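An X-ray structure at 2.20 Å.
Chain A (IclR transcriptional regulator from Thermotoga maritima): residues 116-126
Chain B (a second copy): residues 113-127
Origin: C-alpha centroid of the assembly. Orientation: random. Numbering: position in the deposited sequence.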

# COMPACT_ATOMS: atom_id res chain seq x y z
N GLU A 116 11.64 -0.36 -8.41
CA GLU A 116 12.44 -1.19 -9.31
C GLU A 116 12.98 -0.36 -10.47
O GLU A 116 12.32 0.54 -10.96
N GLY A 117 14.21 -0.65 -10.89
CA GLY A 117 14.79 0.10 -12.00
C GLY A 117 14.64 -0.59 -13.34
O GLY A 117 14.31 -1.76 -13.40
N GLU A 118 14.90 0.14 -14.42
CA GLU A 118 14.79 -0.43 -15.76
C GLU A 118 15.73 -1.63 -15.91
O GLU A 118 15.43 -2.59 -16.62
N GLN A 119 16.87 -1.55 -15.23
CA GLN A 119 17.90 -2.58 -15.26
C GLN A 119 17.66 -3.72 -14.29
O GLN A 119 18.27 -4.78 -14.42
N SER A 120 16.79 -3.51 -13.32
CA SER A 120 16.52 -4.53 -12.31
C SER A 120 15.59 -5.66 -12.77
O SER A 120 14.98 -5.61 -13.83
N ILE A 121 15.49 -6.68 -11.92
CA ILE A 121 14.66 -7.84 -12.21
C ILE A 121 13.18 -7.58 -11.94
O ILE A 121 12.81 -7.14 -10.85
N PRO A 122 12.32 -7.82 -12.94
CA PRO A 122 10.88 -7.62 -12.78
C PRO A 122 10.38 -8.63 -11.74
O PRO A 122 10.54 -9.84 -11.91
N MET A 123 9.79 -8.13 -10.66
CA MET A 123 9.30 -9.00 -9.60
C MET A 123 7.78 -9.06 -9.54
O MET A 123 7.08 -8.06 -9.76
N VAL A 124 7.27 -10.25 -9.22
CA VAL A 124 5.83 -10.49 -9.12
C VAL A 124 5.24 -9.86 -7.86
O VAL A 124 4.03 -9.66 -7.76
N SER A 125 6.10 -9.54 -6.90
CA SER A 125 5.69 -8.92 -5.64
C SER A 125 5.05 -7.56 -5.88
O SER A 125 5.53 -6.76 -6.69
N ARG A 126 3.96 -7.28 -5.16
CA ARG A 126 3.26 -6.01 -5.30
C ARG A 126 2.66 -5.49 -3.99
O ARG A 126 2.39 -6.27 -3.08
N ASP B 113 3.33 -9.48 -25.57
CA ASP B 113 2.46 -9.89 -24.48
C ASP B 113 3.23 -10.77 -23.51
O ASP B 113 4.15 -11.50 -23.90
N LYS B 114 2.88 -10.70 -22.23
CA LYS B 114 3.56 -11.51 -21.24
C LYS B 114 2.65 -11.73 -20.03
O LYS B 114 2.05 -10.79 -19.50
N VAL B 115 2.53 -12.99 -19.61
CA VAL B 115 1.73 -13.31 -18.43
C VAL B 115 2.71 -13.75 -17.35
O VAL B 115 3.34 -14.80 -17.48
N GLU B 116 2.81 -12.97 -16.28
CA GLU B 116 3.72 -13.33 -15.20
C GLU B 116 3.25 -14.61 -14.49
O GLU B 116 2.05 -14.90 -14.43
N GLY B 117 4.21 -15.36 -13.98
CA GLY B 117 3.90 -16.59 -13.28
C GLY B 117 3.78 -16.33 -11.79
O GLY B 117 3.90 -15.19 -11.31
N GLU B 118 3.55 -17.41 -11.06
CA GLU B 118 3.39 -17.37 -9.62
C GLU B 118 4.60 -16.87 -8.85
O GLU B 118 4.46 -16.28 -7.78
N GLN B 119 5.79 -17.14 -9.38
CA GLN B 119 7.02 -16.69 -8.71
C GLN B 119 7.86 -15.81 -9.65
O GLN B 119 7.80 -15.95 -10.87
N SER B 120 8.60 -14.88 -9.06
CA SER B 120 9.46 -13.99 -9.84
C SER B 120 10.62 -14.83 -10.42
O SER B 120 11.18 -15.68 -9.72
N ILE B 121 10.96 -14.61 -11.68
CA ILE B 121 12.07 -15.36 -12.28
C ILE B 121 13.18 -14.38 -12.65
O ILE B 121 12.91 -13.26 -13.06
N PRO B 122 14.45 -14.79 -12.50
CA PRO B 122 15.60 -13.93 -12.81
C PRO B 122 15.79 -13.56 -14.28
O PRO B 122 16.89 -13.63 -14.80
N MET B 123 14.70 -13.14 -14.93
CA MET B 123 14.71 -12.76 -16.34
C MET B 123 14.26 -11.30 -16.49
O MET B 123 13.33 -10.86 -15.82
N VAL B 124 14.93 -10.54 -17.35
CA VAL B 124 14.55 -9.14 -17.54
C VAL B 124 13.85 -8.98 -18.88
O VAL B 124 14.49 -8.76 -19.91
N SER B 125 12.53 -9.08 -18.86
CA SER B 125 11.72 -8.95 -20.07
C SER B 125 10.56 -8.02 -19.80
O SER B 125 10.06 -7.93 -18.69
N ARG B 126 10.12 -7.31 -20.83
CA ARG B 126 9.00 -6.39 -20.70
C ARG B 126 8.46 -6.14 -22.09
O ARG B 126 9.19 -6.31 -23.07
N LEU B 127 7.19 -5.76 -22.19
CA LEU B 127 6.61 -5.52 -23.52
C LEU B 127 7.39 -4.48 -24.30
O LEU B 127 8.01 -3.59 -23.72

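Packing of a loop of chain A (116-126) against a second copy of the same loop in chain B (113-127), which enters from a strand at 113-115; together the two stretches bury 643 Å², and chain B is followed here in sequence order. Asp113(B) and Val115(B) lie out of reach of chain A. Between them, Lys114(B) points toward it in a fully extended conformation, t at all four chi angles. Its ammonium stays mainly with its own chain, NZ donating to Ser125(B) OG at 2.8 Å and to Ser125(B) O at 3.2 Å, and it borders Pro122(A) loosely, with Lys114(B) NZ 4.5 Å from Pro122(A) CB.

Glu116(B) also points toward chain A, chi1 m and chi2 t, and its carboxylate runs alongside Val124(A): OE1 lies 4.0 Å from Val124(A) CG2. This is contact without a polar partner in the facing stretch; OE2 is hydrogen-bonded elsewhere in the structure. Gly117(B) contributes backbone, its carbonyl O 3.3 Å from Val124(A) CG2. The CA-to-CB bonds of Glu118(B), m, and Gln119(B) point away, yet the main chain here still lines the valine, with Glu118(B) O 3.9 Å from Val124(A) CG1. Val124(A), pointing toward chain B with chi1 p at 86°, sets CG2 against Gly117(B) O and CG1 near both Glu118(B) O and Ser120(B) OG, and has more of its own area covered by chain B than any other residue of its stretch, 92 Å².

Ser120(B) is the polar centre of this end. Its m rotamer places OG where the backbone of Val124(A) can donate to it, Val124(A) N to Ser120(B) OG at 2.9 Å with a nearly straight angle of 163°. The same oxygen packs 3.4 Å from Val124(A) CG1 and 3.8 Å from Met123(A) CB, although the CA-to-CB bond of Met123(A) points away.

Ile121(B), p then t, points away and meets chain A through its main chain: Ile121(B) O lies 3.6 Å from CG2 of Ile121(A), which is m at chi1 and p at chi2. A water links the two backbones, donating to Pro122(A) O at 2.6 Å and accepting a weak bond from Ile121(B) N at 3.4 Å. Pro122(B) and Met123(B), the latter t throughout, also point away. Met123(B) O nevertheless approaches Pro122(A) CD to 3.2 Å, as the proline ring, C-gamma exo and pointing toward chain B, lies over this backbone.

Val124(B), chi1 t, points sideways. Its CG2 makes the apolar side-chain contact with Pro122(A), CG2 to CD 4.3 Å, and lies 3.9 Å from Ser120(A) O. Ser125(B), p, points away, but its carbonyl O reaches Pro122(A) CG at 3.9 Å. Arg126(B) points toward chain A, bent by p values at chi1 and chi3 around a t chi2; NH2 donates to Glu118(A) O at 3.2 Å and 143°, the acceptor lying at the guanidinium edge, near its plane. Leu127(B), m at both chi angles, makes no contact.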

# COMPACT_ATOMS: atom_id res chain seq x y z
CB GLU A 116 11.61 -2.40 -9.82
CG GLU A 116 10.39 -2.07 -10.65
CD GLU A 116 9.47 -3.28 -10.82
OE1 GLU A 116 8.58 -3.25 -11.70
OE2 GLU A 116 9.61 -4.27 -10.07
CB GLU A 118 15.13 0.63 -16.82
CG GLU A 118 16.55 1.19 -16.75
CD GLU A 118 16.78 2.34 -17.73
OE1 GLU A 118 16.72 2.13 -18.96
OE2 GLU A 118 17.03 3.48 -17.25
CB GLN A 119 19.25 -1.93 -14.96
CG GLN A 119 19.26 -1.15 -13.65
CD GLN A 119 20.09 0.12 -13.72
OE1 GLN A 119 19.80 1.02 -14.51
NE2 GLN A 119 21.14 0.19 -12.90
CB SER A 120 15.94 -3.88 -11.06
OG SER A 120 14.65 -3.37 -11.33
CB ILE A 121 15.11 -9.06 -11.37
CG1 ILE A 121 16.50 -9.51 -11.81
CG2 ILE A 121 14.12 -10.19 -11.52
CD1 ILE A 121 17.62 -8.50 -11.50
CB PRO A 122 10.34 -7.91 -14.18
CG PRO A 122 11.47 -7.50 -15.06
CD PRO A 122 12.66 -8.07 -14.35
CB MET A 123 9.84 -8.52 -8.26
CG MET A 123 11.33 -8.28 -8.24
SD MET A 123 12.24 -9.66 -7.54
CE MET A 123 11.63 -9.67 -5.84
CB VAL A 124 5.56 -12.02 -9.11
CG1 VAL A 124 5.67 -12.55 -7.69
CG2 VAL A 124 4.21 -12.32 -9.74
CB SER A 125 6.90 -8.73 -4.74
OG SER A 125 7.76 -7.71 -5.25
CB ARG A 126 2.18 -6.14 -6.37
CG ARG A 126 1.44 -7.46 -6.32
CD ARG A 126 0.51 -7.59 -7.50
NE ARG A 126 -0.09 -8.92 -7.57
CZ ARG A 126 -0.86 -9.34 -8.57
NH1 ARG A 126 -1.13 -8.53 -9.59
NH2 ARG A 126 -1.37 -10.56 -8.55
CB ASP B 113 1.24 -10.66 -25.00
CG ASP B 113 0.06 -10.62 -24.03
OD1 ASP B 113 0.29 -10.52 -22.81
OD2 ASP B 113 -1.10 -10.68 -24.48
CB LYS B 114 4.88 -10.84 -20.80
CG LYS B 114 5.65 -11.56 -19.70
CD LYS B 114 6.66 -10.62 -19.04
CE LYS B 114 7.61 -11.36 -18.11
NZ LYS B 114 8.56 -10.45 -17.41
CB VAL B 115 0.77 -14.49 -18.66
CG1 VAL B 115 0.19 -14.94 -17.31
CG2 VAL B 115 -0.33 -14.11 -19.60
CB GLU B 116 3.83 -12.20 -14.18
CG GLU B 116 4.41 -10.91 -14.74
CD GLU B 116 4.75 -9.90 -13.65
OE1 GLU B 116 3.90 -9.68 -12.76
OE2 GLU B 116 5.86 -9.32 -13.68
CB GLU B 118 2.97 -18.76 -9.15
CG GLU B 118 1.63 -19.18 -9.75
CD GLU B 118 1.27 -20.63 -9.48
OE1 GLU B 118 1.63 -21.15 -8.40
OE2 GLU B 118 0.61 -21.24 -10.35
CB GLN B 119 7.83 -17.90 -8.22
CG GLN B 119 7.32 -19.24 -8.73
CD GLN B 119 7.62 -19.46 -10.20
OE1 GLN B 119 8.78 -19.65 -10.59
NE2 GLN B 119 6.58 -19.43 -11.03
CB SER B 120 10.03 -12.88 -8.95
OG SER B 120 9.02 -12.27 -8.15
CB ILE B 121 11.62 -16.14 -13.52
CG1 ILE B 121 10.94 -15.22 -14.53
CG2 ILE B 121 10.69 -17.29 -13.08
CD1 ILE B 121 10.43 -15.96 -15.78
CB PRO B 122 16.78 -14.73 -12.26
CG PRO B 122 16.35 -16.14 -12.44
CD PRO B 122 14.89 -16.12 -12.02
CB MET B 123 13.74 -13.66 -17.12
CG MET B 123 13.70 -13.44 -18.61
SD MET B 123 12.54 -14.58 -19.38
CE MET B 123 12.03 -13.65 -20.82
CB VAL B 124 15.76 -8.18 -17.51
CG1 VAL B 124 15.28 -6.74 -17.64
CG2 VAL B 124 16.53 -8.34 -16.21
CB SER B 125 11.19 -10.32 -20.48
OG SER B 125 10.36 -10.85 -19.46
CB ARG B 126 9.42 -5.07 -20.05
CG ARG B 126 10.45 -4.25 -20.81
CD ARG B 126 10.56 -2.84 -20.23
NE ARG B 126 10.91 -2.85 -18.81
CZ ARG B 126 12.12 -3.12 -18.33
NH1 ARG B 126 13.10 -3.41 -19.17
NH2 ARG B 126 12.34 -3.13 -17.02
CB LEU B 127 5.14 -5.10 -23.40
CG LEU B 127 4.15 -6.21 -23.03
CD1 LEU B 127 4.53 -7.48 -23.76
CD2 LEU B 127 4.17 -6.47 -21.56
O HOH W 1 9.40 -11.93 -13.03